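Local structure of Es1 family protein (Ehrlichia chaffeensis, 3L3B) at residues B[28-33]-B[87-92]; B[34-39]-B[71-76]; B[155-160]-B[226-231]; B[208-213]-B[233-238]. The protein is of unknown function but, as an Es1-family member of the DJ-1/PfpI group with an amidotransferase-like domain, may take part in isoprenoid biosynthesis. One frame throughout, in Å; residues are numbered along the deposited sequence.

Contact 1: residues B[28-33]-B[87-92]; sequences VILAGC and VESARI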
loop_
_atom_site.group_PDB
_atom_site.type_symbol
_atom_site.label_atom_id
_atom_site.label_comp_id
_atom_site.label_asym_id
_atom_site.label_seq_id
_atom_site.Cartn_x
_atom_site.Cartn_y
_atom_site.Cartn_z
ATOM N N VAL B 28 3.131 14.674 1.134
ATOM C CA VAL B 28 2.160 13.742 0.542
ATOM C C VAL B 28 0.904 13.891 1.350
ATOM O O VAL B 28 0.964 13.762 2.582
ATOM C CB VAL B 28 2.653 12.270 0.578
ATOM C CG1 VAL B 28 1.559 11.272 0.026
ATOM C CG2 VAL B 28 3.989 12.148 -0.177
ATOM N N ILE B 29 -0.226 14.169 0.691
ATOM C CA ILE B 29 -1.474 14.351 1.385
ATOM C C ILE B 29 -2.331 13.101 1.195
ATOM O O ILE B 29 -2.572 12.647 0.084
ATOM C CB ILE B 29 -2.233 15.608 0.939
ATOM C CG1 ILE B 29 -1.434 16.852 1.343
ATOM C CG2 ILE B 29 -3.602 15.622 1.584
ATOM C CD1 ILE B 29 -1.909 18.198 0.754
ATOM N N LEU B 30 -2.819 12.597 2.314
ATOM C CA LEU B 30 -3.614 11.410 2.356
ATOM C C LEU B 30 -5.019 11.687 2.906
ATOM O O LEU B 30 -5.269 12.670 3.655
ATOM C CB LEU B 30 -2.886 10.411 3.263
ATOM C CG LEU B 30 -1.477 9.961 2.883
ATOM C CD1 LEU B 30 -0.938 8.980 3.924
ATOM C CD2 LEU B 30 -1.534 9.267 1.512
ATOM N N ALA B 31 -5.949 10.821 2.505
ATOM C CA ALA B 31 -7.347 11.012 2.826
ATOM C C ALA B 31 -7.955 9.829 3.557
ATOM O O ALA B 31 -9.162 9.790 3.650
ATOM C CB ALA B 31 -8.171 11.286 1.550
ATOM N N GLY B 32 -7.137 8.880 4.046
ATOM C CA GLY B 32 -7.625 7.694 4.713
ATOM C C GLY B 32 -6.826 6.510 4.157
ATOM O O GLY B 32 -5.773 6.676 3.579
ATOM N N CYS B 33 -7.299 5.304 4.362
ATOM C CA CYS B 33 -6.527 4.133 3.925
ATOM C C CYS B 33 -7.432 3.145 3.223
ATOM O O CYS B 33 -7.909 2.174 3.823
ATOM C CB CYS B 33 -5.863 3.527 5.142
ATOM S SG CYS B 33 -4.865 2.095 4.804
ATOM N N VAL B 87 -5.931 9.160 11.683
ATOM C CA VAL B 87 -5.640 7.861 12.287
ATOM C C VAL B 87 -5.508 6.780 11.229
ATOM O O VAL B 87 -4.559 5.997 11.223
ATOM C CB VAL B 87 -6.712 7.487 13.363
ATOM C CG1 VAL B 87 -6.544 5.991 13.889
ATOM C CG2 VAL B 87 -6.661 8.489 14.516
ATOM N N GLU B 88 -6.440 6.729 10.295
ATOM C CA GLU B 88 -6.341 5.747 9.205
ATOM C C GLU B 88 -5.165 5.961 8.219
ATOM O O GLU B 88 -4.533 5.014 7.771
ATOM C CB GLU B 88 -7.664 5.659 8.459
ATOM C CG GLU B 88 -8.850 5.192 9.305
ATOM C CD GLU B 88 -8.551 4.032 10.221
ATOM O OE1 GLU B 88 -8.041 2.998 9.710
ATOM O OE2 GLU B 88 -8.826 4.145 11.442
ATOM N N SER B 89 -4.888 7.214 7.862
ATOM C CA SER B 89 -3.753 7.538 7.051
ATOM C C SER B 89 -2.446 7.091 7.683
ATOM O O SER B 89 -1.503 6.773 6.956
ATOM C CB SER B 89 -3.663 9.078 6.771
ATOM O OG SER B 89 -4.799 9.551 6.056
ATOM N N ALA B 90 -2.364 7.079 9.012
ATOM C CA ALA B 90 -1.181 6.578 9.695
ATOM C C ALA B 90 -0.833 5.114 9.335
ATOM O O ALA B 90 0.322 4.708 9.506
ATOM C CB ALA B 90 -1.339 6.719 11.264
ATOM N N ARG B 91 -1.810 4.331 8.847
ATOM C CA ARG B 91 -1.530 2.992 8.337
ATOM C C ARG B 91 -0.621 3.058 7.143
ATOM O O ARG B 91 0.389 2.418 7.127
ATOM C CB ARG B 91 -2.815 2.221 8.026
ATOM C CG ARG B 91 -3.653 2.002 9.320
ATOM C CD ARG B 91 -5.074 1.474 9.099
ATOM N NE ARG B 91 -5.678 1.207 10.413
ATOM C CZ ARG B 91 -5.506 0.067 11.111
ATOM N NH1 ARG B 91 -4.812 -0.925 10.580
ATOM N NH2 ARG B 91 -6.026 -0.061 12.334
ATOM N N ILE B 92 -0.963 3.858 6.147
ATOM C CA ILE B 92 -0.170 4.016 4.966
ATOM C C ILE B 92 1.182 4.632 5.306
ATOM O O ILE B 92 2.221 4.236 4.753
ATOM C CB ILE B 92 -0.927 4.905 3.954
ATOM C CG1 ILE B 92 -2.105 4.143 3.358
ATOM C CG2 ILE B 92 -0.024 5.362 2.789
ATOM C CD1 ILE B 92 -2.922 4.976 2.329
#

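Contact 2: residues B[34-39]-B[71-76]; sequences GHMDGS and VDHKKK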
loop_
_atom_site.group_PDB
_atom_site.type_symbol
_atom_site.label_atom_id
_atom_site.label_comp_id
_atom_site.label_asym_id
_atom_site.label_seq_id
_atom_site.Cartn_x
_atom_site.Cartn_y
_atom_site.Cartn_z
ATOM N N GLY B 34 -7.668 3.383 1.951
ATOM C CA GLY B 34 -8.578 2.547 1.143
ATOM C C GLY B 34 -9.191 3.279 -0.029
ATOM O O GLY B 34 -9.643 4.408 0.116
ATOM N N HIS B 35 -9.223 2.645 -1.205
ATOM C CA HIS B 35 -9.696 3.318 -2.378
ATOM C C HIS B 35 -11.161 3.789 -2.354
ATOM O O HIS B 35 -11.512 4.786 -3.043
ATOM C CB HIS B 35 -9.405 2.500 -3.652
ATOM C CG HIS B 35 -10.398 1.424 -3.979
ATOM N ND1 HIS B 35 -10.400 0.197 -3.372
ATOM C CD2 HIS B 35 -11.355 1.362 -4.946
ATOM C CE1 HIS B 35 -11.362 -0.556 -3.885
ATOM N NE2 HIS B 35 -11.945 0.124 -4.858
ATOM N N MET B 36 -12.018 3.128 -1.584
ATOM C CA MET B 36 -13.435 3.514 -1.538
ATOM C C MET B 36 -13.795 4.559 -0.480
ATOM O O MET B 36 -14.853 5.185 -0.576
ATOM C CB MET B 36 -14.329 2.269 -1.397
ATOM C CG MET B 36 -14.053 1.233 -2.463
ATOM S SD MET B 36 -15.188 -0.137 -2.516
ATOM C CE MET B 36 -16.491 0.650 -3.428
ATOM N N ASP B 37 -12.919 4.822 0.495
ATOM C CA ASP B 37 -13.248 5.808 1.535
ATOM C C ASP B 37 -12.104 6.657 2.009
ATOM O O ASP B 37 -12.284 7.456 2.950
ATOM C CB ASP B 37 -13.905 5.140 2.760
ATOM C CG ASP B 37 -12.991 4.133 3.477
ATOM O OD1 ASP B 37 -11.757 4.089 3.249
ATOM O OD2 ASP B 37 -13.548 3.349 4.309
ATOM N N GLY B 38 -10.985 6.569 1.284
ATOM C CA GLY B 38 -9.724 7.128 1.713
ATOM C C GLY B 38 -8.851 7.354 0.482
ATOM O O GLY B 38 -9.362 7.521 -0.642
ATOM N N SER B 39 -7.546 7.257 0.707
ATOM C CA SER B 39 -6.565 7.195 -0.371
ATOM C C SER B 39 -6.416 5.813 -0.951
ATOM O O SER B 39 -6.422 4.809 -0.222
ATOM C CB SER B 39 -5.189 7.627 0.138
ATOM O OG SER B 39 -5.157 8.992 0.438
ATOM N N VAL B 71 -16.318 2.404 4.299
ATOM C CA VAL B 71 -16.815 1.387 3.409
ATOM C C VAL B 71 -16.126 0.019 3.662
ATOM O O VAL B 71 -14.878 -0.078 3.780
ATOM C CB VAL B 71 -16.584 1.835 1.946
ATOM C CG1 VAL B 71 -16.721 0.679 0.986
ATOM C CG2 VAL B 71 -17.487 3.024 1.549
ATOM N N ASP B 72 -16.960 -1.015 3.764
ATOM C CA ASP B 72 -16.531 -2.388 3.731
ATOM C C ASP B 72 -16.087 -2.696 2.287
ATOM O O ASP B 72 -16.902 -2.764 1.389
ATOM C CB ASP B 72 -17.700 -3.275 4.237
ATOM C CG ASP B 72 -17.430 -4.743 4.147
ATOM O OD1 ASP B 72 -16.588 -5.168 3.298
ATOM O OD2 ASP B 72 -18.071 -5.485 4.922
ATOM N N HIS B 73 -14.797 -2.868 2.074
ATOM C CA HIS B 73 -14.273 -3.020 0.709
ATOM C C HIS B 73 -14.478 -4.444 0.113
ATOM O O HIS B 73 -14.206 -4.685 -1.063
ATOM C CB HIS B 73 -12.759 -2.681 0.656
ATOM C CG HIS B 73 -12.456 -1.223 0.741
ATOM N ND1 HIS B 73 -12.875 -0.442 1.804
ATOM C CD2 HIS B 73 -11.879 -0.382 -0.145
ATOM C CE1 HIS B 73 -12.471 0.797 1.602
ATOM N NE2 HIS B 73 -11.861 0.864 0.429
ATOM N N LYS B 74 -14.902 -5.363 0.929
ATOM C CA LYS B 74 -15.282 -6.712 0.432
ATOM C C LYS B 74 -16.729 -6.694 -0.087
ATOM O O LYS B 74 -16.983 -7.137 -1.218
ATOM C CB LYS B 74 -15.110 -7.751 1.518
ATOM C CG LYS B 74 -15.672 -9.179 1.193
ATOM C CD LYS B 74 -14.956 -9.816 -0.030
ATOM C CE LYS B 74 -15.407 -11.308 -0.246
ATOM N NZ LYS B 74 -14.780 -11.894 -1.496
ATOM N N LYS B 75 -17.662 -6.194 0.735
ATOM C CA LYS B 75 -19.059 -6.078 0.284
ATOM C C LYS B 75 -19.211 -4.913 -0.663
ATOM O O LYS B 75 -20.152 -4.872 -1.415
ATOM C CB LYS B 75 -20.056 -5.924 1.449
ATOM C CG LYS B 75 -19.997 -7.057 2.421
ATOM C CD LYS B 75 -21.250 -7.245 3.213
ATOM C CE LYS B 75 -21.738 -5.982 3.915
ATOM N NZ LYS B 75 -22.957 -6.415 4.714
ATOM N N LYS B 76 -18.271 -3.971 -0.622
ATOM C CA LYS B 76 -18.408 -2.718 -1.349
ATOM C C LYS B 76 -19.682 -1.948 -0.966
ATOM O O LYS B 76 -20.406 -1.477 -1.830
ATOM C CB LYS B 76 -18.335 -2.930 -2.874
ATOM C CG LYS B 76 -16.930 -3.310 -3.355
ATOM C CD LYS B 76 -16.959 -4.405 -4.386
ATOM C CE LYS B 76 -15.558 -4.669 -4.970
ATOM N NZ LYS B 76 -15.328 -6.151 -5.063
#

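Contact 3: residues B[155-160]-B[226-231]; sequences GAVCIS and LGIQDM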
loop_
_atom_site.group_PDB
_atom_site.type_symbol
_atom_site.label_atom_id
_atom_site.label_comp_id
_atom_site.label_asym_id
_atom_site.label_seq_id
_atom_site.Cartn_x
_atom_site.Cartn_y
_atom_site.Cartn_z
ATOM N N GLY B 155 1.889 17.227 -7.779
ATOM C CA GLY B 155 1.521 16.011 -8.498
ATOM C C GLY B 155 0.217 15.428 -7.982
ATOM O O GLY B 155 -0.035 15.477 -6.796
ATOM N N ALA B 156 -0.607 14.863 -8.876
ATOM C CA ALA B 156 -1.947 14.415 -8.519
ATOM C C ALA B 156 -2.268 13.157 -9.328
ATOM O O ALA B 156 -1.998 13.084 -10.523
ATOM C CB ALA B 156 -3.037 15.575 -8.754
ATOM N N VAL B 157 -2.787 12.147 -8.660
ATOM C CA VAL B 157 -3.016 10.846 -9.259
ATOM C C VAL B 157 -4.513 10.517 -9.208
ATOM O O VAL B 157 -5.242 10.841 -8.227
ATOM C CB VAL B 157 -2.226 9.762 -8.487
ATOM C CG1 VAL B 157 -2.345 8.337 -9.188
ATOM C CG2 VAL B 157 -0.756 10.219 -8.284
ATOM N N CYS B 158 -4.967 9.916 -10.283
ATOM C CA CYS B 158 -6.309 9.385 -10.399
ATOM C C CYS B 158 -7.403 10.475 -10.415
ATOM O O CYS B 158 -7.458 11.236 -11.354
ATOM C CB CYS B 158 -6.523 8.341 -9.319
ATOM S SG CYS B 158 -7.846 7.305 -9.812
ATOM N N ILE B 159 -8.264 10.563 -9.411
ATOM C CA ILE B 159 -9.256 11.653 -9.390
ATOM C C ILE B 159 -8.681 12.967 -8.842
ATOM O O ILE B 159 -9.250 14.056 -9.049
ATOM C CB ILE B 159 -10.488 11.258 -8.552
ATOM C CG1 ILE B 159 -11.702 12.134 -8.876
ATOM C CG2 ILE B 159 -10.124 11.266 -7.020
ATOM C CD1 ILE B 159 -12.179 12.136 -10.373
ATOM N N SER B 160 -7.559 12.888 -8.158
ATOM C CA SER B 160 -6.984 14.085 -7.524
ATOM C C SER B 160 -6.759 15.265 -8.499
ATOM O O SER B 160 -6.914 16.415 -8.076
ATOM C CB SER B 160 -5.682 13.751 -6.781
ATOM O OG SER B 160 -6.018 12.888 -5.660
ATOM N N LEU B 226 3.820 2.419 -13.891
ATOM C CA LEU B 226 4.578 3.072 -14.950
ATOM C C LEU B 226 4.183 4.530 -15.074
ATOM O O LEU B 226 5.035 5.406 -15.225
ATOM C CB LEU B 226 4.386 2.347 -16.265
ATOM C CG LEU B 226 5.106 1.025 -16.388
ATOM C CD1 LEU B 226 4.842 0.471 -17.768
ATOM C CD2 LEU B 226 6.624 1.143 -16.077
ATOM N N GLY B 227 2.886 4.805 -14.951
ATOM C CA GLY B 227 2.418 6.164 -15.001
ATOM C C GLY B 227 2.871 6.997 -13.815
ATOM O O GLY B 227 3.239 8.116 -13.978
ATOM N N ILE B 228 2.829 6.454 -12.605
ATOM C CA ILE B 228 3.276 7.164 -11.393
ATOM C C ILE B 228 4.768 7.413 -11.442
ATOM O O ILE B 228 5.243 8.448 -11.022
ATOM C CB ILE B 228 2.914 6.338 -10.094
ATOM C CG1 ILE B 228 1.417 6.429 -9.892
ATOM C CG2 ILE B 228 3.677 6.861 -8.888
ATOM C CD1 ILE B 228 0.775 5.459 -8.846
ATOM N N GLN B 229 5.511 6.442 -11.931
ATOM C CA GLN B 229 6.951 6.584 -12.099
ATOM C C GLN B 229 7.276 7.772 -13.046
ATOM O O GLN B 229 8.167 8.561 -12.776
ATOM C CB GLN B 229 7.531 5.278 -12.635
ATOM C CG GLN B 229 9.010 5.326 -12.975
ATOM C CD GLN B 229 9.507 4.002 -13.494
ATOM O OE1 GLN B 229 9.402 3.710 -14.680
ATOM N NE2 GLN B 229 10.040 3.192 -12.605
ATOM N N ASP B 230 6.520 7.908 -14.127
ATOM C CA ASP B 230 6.748 9.010 -15.057
ATOM C C ASP B 230 6.407 10.383 -14.454
ATOM O O ASP B 230 7.082 11.375 -14.718
ATOM C CB ASP B 230 5.921 8.822 -16.304
ATOM C CG ASP B 230 6.371 9.764 -17.423
ATOM O OD1 ASP B 230 5.597 10.679 -17.799
ATOM O OD2 ASP B 230 7.530 9.623 -17.860
ATOM N N MET B 231 5.351 10.420 -13.645
ATOM C CA MET B 231 4.944 11.643 -13.018
ATOM C C MET B 231 6.015 12.166 -12.053
ATOM O O MET B 231 6.426 13.311 -12.148
ATOM C CB MET B 231 3.621 11.427 -12.287
ATOM C CG MET B 231 3.067 12.723 -11.842
ATOM S SD MET B 231 1.630 12.588 -10.840
ATOM C CE MET B 231 2.347 12.111 -9.283
#

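Contact 4: residues B[208-213]-B[233-238]; sequences RIFSCS and SSMVNY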
loop_
_atom_site.group_PDB
_atom_site.type_symbol
_atom_site.label_atom_id
_atom_site.label_comp_id
_atom_site.label_asym_id
_atom_site.label_seq_id
_atom_site.Cartn_x
_atom_site.Cartn_y
_atom_site.Cartn_z
ATOM N N ARG B 208 2.983 24.223 -13.173
ATOM C CA ARG B 208 3.723 23.225 -12.367
ATOM C C ARG B 208 2.776 22.227 -11.724
ATOM O O ARG B 208 2.858 21.931 -10.519
ATOM C CB ARG B 208 4.571 23.899 -11.304
ATOM C CG ARG B 208 5.538 24.892 -11.830
ATOM C CD ARG B 208 5.563 26.104 -10.890
ATOM N NE ARG B 208 6.911 26.423 -10.471
ATOM C CZ ARG B 208 7.700 27.343 -11.017
ATOM N NH1 ARG B 208 7.312 28.097 -12.053
ATOM N NH2 ARG B 208 8.916 27.496 -10.509
ATOM N N ILE B 209 1.880 21.707 -12.552
ATOM C CA ILE B 209 0.973 20.663 -12.127
ATOM C C ILE B 209 1.261 19.398 -12.957
ATOM O O ILE B 209 1.397 19.452 -14.186
ATOM C CB ILE B 209 -0.512 21.041 -12.324
ATOM C CG1 ILE B 209 -0.870 22.393 -11.690
ATOM C CG2 ILE B 209 -1.377 19.918 -11.737
ATOM C CD1 ILE B 209 -0.659 22.472 -10.237
ATOM N N PHE B 210 1.374 18.258 -12.286
ATOM C CA PHE B 210 1.759 16.995 -12.896
ATOM C C PHE B 210 0.708 15.916 -12.525
ATOM O O PHE B 210 0.224 15.917 -11.399
ATOM C CB PHE B 210 3.162 16.584 -12.373
ATOM C CG PHE B 210 4.261 17.612 -12.669
ATOM C CD1 PHE B 210 5.165 17.405 -13.692
ATOM C CD2 PHE B 210 4.360 18.781 -11.939
ATOM C CE1 PHE B 210 6.177 18.337 -13.986
ATOM C CE2 PHE B 210 5.365 19.750 -12.232
ATOM C CZ PHE B 210 6.285 19.498 -13.260
ATOM N N SER B 211 0.331 15.041 -13.465
ATOM C CA SER B 211 -0.798 14.138 -13.255
ATOM C C SER B 211 -0.666 12.833 -13.983
ATOM O O SER B 211 -0.052 12.767 -15.056
ATOM C CB SER B 211 -2.139 14.757 -13.641
ATOM O OG SER B 211 -2.157 15.375 -14.929
ATOM N N CYS B 212 -1.303 11.814 -13.415
ATOM C CA CYS B 212 -1.414 10.550 -14.088
ATOM C C CYS B 212 -2.707 9.856 -13.690
ATOM O O CYS B 212 -3.309 10.175 -12.631
ATOM C CB CYS B 212 -0.169 9.737 -13.839
ATOM S SG CYS B 212 0.065 9.179 -12.161
ATOM N N SER B 213 -3.170 8.946 -14.547
ATOM C CA SER B 213 -4.544 8.421 -14.456
ATOM C C SER B 213 -4.717 7.199 -13.550
ATOM O O SER B 213 -5.785 7.056 -12.937
ATOM C CB SER B 213 -5.083 8.096 -15.852
ATOM O OG SER B 213 -4.253 7.152 -16.473
ATOM N N SER B 233 9.248 11.236 -11.742
ATOM C CA SER B 233 10.391 11.615 -12.584
ATOM C C SER B 233 10.255 13.034 -13.118
ATOM O O SER B 233 11.164 13.835 -12.976
ATOM C CB SER B 233 10.574 10.666 -13.787
ATOM O OG SER B 233 10.811 9.337 -13.350
ATOM N N SER B 234 9.122 13.332 -13.747
ATOM C CA SER B 234 8.919 14.627 -14.386
ATOM C C SER B 234 8.972 15.747 -13.369
ATOM O O SER B 234 9.490 16.817 -13.640
ATOM C CB SER B 234 7.574 14.664 -15.106
ATOM O OG SER B 234 7.534 13.665 -16.108
ATOM N N MET B 235 8.406 15.517 -12.198
ATOM C CA MET B 235 8.476 16.511 -11.129
ATOM C C MET B 235 9.926 16.735 -10.686
ATOM O O MET B 235 10.389 17.864 -10.550
ATOM C CB MET B 235 7.617 16.090 -9.919
ATOM C CG MET B 235 6.134 16.079 -10.197
ATOM S SD MET B 235 5.223 15.395 -8.793
ATOM C CE MET B 235 5.271 16.957 -7.822
ATOM N N VAL B 236 10.634 15.647 -10.452
ATOM C CA VAL B 236 12.033 15.728 -10.050
ATOM C C VAL B 236 12.924 16.402 -11.135
ATOM O O VAL B 236 13.799 17.210 -10.809
ATOM C CB VAL B 236 12.599 14.328 -9.670
ATOM C CG1 VAL B 236 14.101 14.415 -9.358
ATOM C CG2 VAL B 236 11.835 13.713 -8.487
ATOM N N ASN B 237 12.699 16.086 -12.412
ATOM C CA ASN B 237 13.501 16.662 -13.484
ATOM C C ASN B 237 13.206 18.149 -13.578
ATOM O O ASN B 237 14.085 18.953 -13.912
ATOM C CB ASN B 237 13.174 16.053 -14.846
ATOM C CG ASN B 237 13.491 14.581 -14.940
ATOM O OD1 ASN B 237 13.063 13.928 -15.892
ATOM N ND2 ASN B 237 14.208 14.036 -13.954
ATOM N N TYR B 238 11.959 18.508 -13.317
ATOM C CA TYR B 238 11.592 19.907 -13.295
ATOM C C TYR B 238 12.395 20.678 -12.239
ATOM O O TYR B 238 12.783 21.809 -12.490
ATOM C CB TYR B 238 10.088 20.109 -13.080
ATOM C CG TYR B 238 9.755 21.562 -13.076
ATOM C CD1 TYR B 238 9.430 22.214 -14.265
ATOM C CD2 TYR B 238 9.869 22.316 -11.909
ATOM C CE1 TYR B 238 9.175 23.576 -14.286
ATOM C CE2 TYR B 238 9.613 23.677 -11.917
ATOM C CZ TYR B 238 9.269 24.301 -13.108
ATOM O OH TYR B 238 8.996 25.648 -13.125
#

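Contact 1: residues B[28-33]-B[87-92]
Leu30, Cys33 and Ile92 carry this buried contact, in which the loop leaving strand 24-29, the first in the chain and an inner strand of the central sheet, settles on helix 85-92 of the DJ-1/PfpI-type alpha/beta sandwich. Ile92 reaches both of the other two with separate branches. Its CG2 meets Leu30 CD1 at 3.9 Å, the side chains meeting at a slant, while its CG1 lies 3.7 Å from Cys33 SG. With Ile92 CG1 anti to the carbonyl carbon (chi1 -72°), the CD1 methyl is carried on to Gly32 O, 3.5 Å away. Leu30 also leans with its CB on Ser89, at 3.5 Å from Ser89 OG; that hydroxyl is bonded to Ile85 O one turn back in its own helix, which fixes its rotation. The side chain of Cys33 is turned with SG anti to the backbone N (chi1 -179°), which lays the sulfur between Ile92 and the aliphatic start of Arg91, 3.8 Å from Arg91 CB. The outer end of Arg91 makes a salt bridge with Glu88 and reaches Cys33 O of the second subunit, and Glu88 in turn pairs with Arg83 of that subunit. Leu30 and Ile92 pack apolar surface, while Cys33 also touches Cys33 of the second subunit. Closest of all to the helix backbone is Cys33 CB, 3.3 Å from Glu88 O.

Contact 2: residues B[34-39]-B[71-76]
The imidazole of His73 has Met36 SD over one face, the sulfur 4.5 Å from the ring centroid and 26° off the normal, while His35 ND1 and the carboxyl carbon of Asp37 lie at its edge, in plane. His35 presents a face to that edge, forming an offset edge-to-face pair with centroids 5.3 Å apart; Met36 CG lies over one face of the His35 ring. Both nitrogens of His73 are engaged. NE2 accepts from Met36 N at 3.0 Å, the donor tilted from the ring plane, and ND1 gives to Val71 O at 2.8 Å, above the plane of that carbonyl. Together they fix the ring's rotation; the NE2 bond ties the 34-39 loop to it. A second tie comes from Asp37, whose CG sits between the backbone N and the carbonyl carbon (chi1 63°): OD2 accepts from Val71 N on its anti side, 2.9 Å away and nearly straight (171°). The same carboxylate is salt-bridged to Arg91 of the second subunit. Met36 fills the middle, with CB 3.7 Å from Val71 CG1 and SD 3.7 Å from Lys76 CG. Beyond it, Asp72 OD1 accepts from Lys74 N, an Asx turn, and from Lys75 N, completing an Asx motif. The arrangement is a beta-hairpin, strands 70-72 and 77-79, docked by its first strand and turn on the loop before helix 41-53, at the subunit interface.

Contact 3: residues B[155-160]-B[226-231]
Strand 155-157 runs almost exactly against helix 226-231: their axes make 170° and approach to 9.9 Å. Gly155 CA lies 7.2 Å from Met231 CA, and no hydrogen bond crosses. Past the strand, Val157 to Ser160 form a type II' turn closed by Ser160 N on Val157 O at 3.1 Å. Cys158 takes its second position with a positive phi of 68°. This sharp strand-turn-helix bend resembles the nucleophile elbow that carries the cysteine of DJ-1/PfpI relatives, so Cys158 is probably its counterpart here.

Met231 does most of the bridging. Its CG is anti to the backbone N, and a bend at chi3 (77°) turns the methyl toward Val157 CG2 and the backbone of Gly155. SD rests 3.7 Å from Ala156 O, CE comes within 3.8 Å of Val157 CG2, and the same CE stands 4.1 Å from Gly155 CA, resting against the backbone of the glycine. The other branch of Val157, CG1, makes a looser contact with Ile228 CD1 at 4.3 Å. The contact is buried and, apart from the sulfur beside Ala156 O, apolar.

Strand 154-157 lies between 110-113 and 209-212 in the central sheet. Met231 and Ile228 also touch Cys212 on the latter strand, Ile228 packs on Leu46 and Val157 on Glu43 of helix 41-53, and Ala156 packs against helix 160-168.

Contact 4: residues B[208-213]-B[233-238]
Ser234 O accepts the helical N-H of Tyr238 at 3.0 Å and at the same time lies 3.7 Å from Phe210 CE1, so the carbonyl that builds the last turn of the helix also borders the aromatic ring of the strand. Phe210 is the centre of the packing. Met235 CG rides over one face of its ring, a CH-pi contact 3.8 Å from the centroid and 25° off the normal, while Met235 SD stands farther out and oblique to the ring, in a Met-aromatic contact. Ser234 CB lies 3.9 Å from Phe210 CD1, and the far end of the ring, CZ, is 3.9 Å from Tyr238 CB.

With CG anti to the backbone N (chi1 -180°), Tyr238 points from the helix to Arg208, just before the strand. Tyr238 OH sits over the centre of the guanidinium, 3.0 Å from Arg208 CZ. Coming from above the plane, OH is poorly placed for the N-H groups, and none of them bonds to it; Arg208 NE gives its hydrogen to Lys151 O instead. The oxygen packs on the guanidinium face without a hydrogen bond.

Arg208 and Ile209 both face Asp204 of strand 202-204, a G1 beta bulge. Strand 209-212 lies nearly antiparallel (161°) to helix segment 233-238, with axes 9.2 Å apart, and Met235 reaches over neighbouring strand 154-157 to Met110 and Val112 of strand 110-113.

The contacts form two groups. Contacts 1 and 2 have centres 13 Å apart and share a loop: Ala31 N lies 2.9 Å from Ser39 OG, a probable hydrogen bond, and both touch the second subunit. Contacts 3 and 4, with centres 8 Å apart, both use helix 221-238 and join through neighbouring strands, Ala156 N to Phe210 O at 2.9 Å, again a probable hydrogen bond; no other chain of the assembly reaches them. Contact 4 lies about 28 Å from contact 2 between centres, on the opposite side of the chain's centre. The presumed nucleophile elbow of contact 3 is closer to the dimer side, its nearest atoms about 7 Å from contacts 1 and 2.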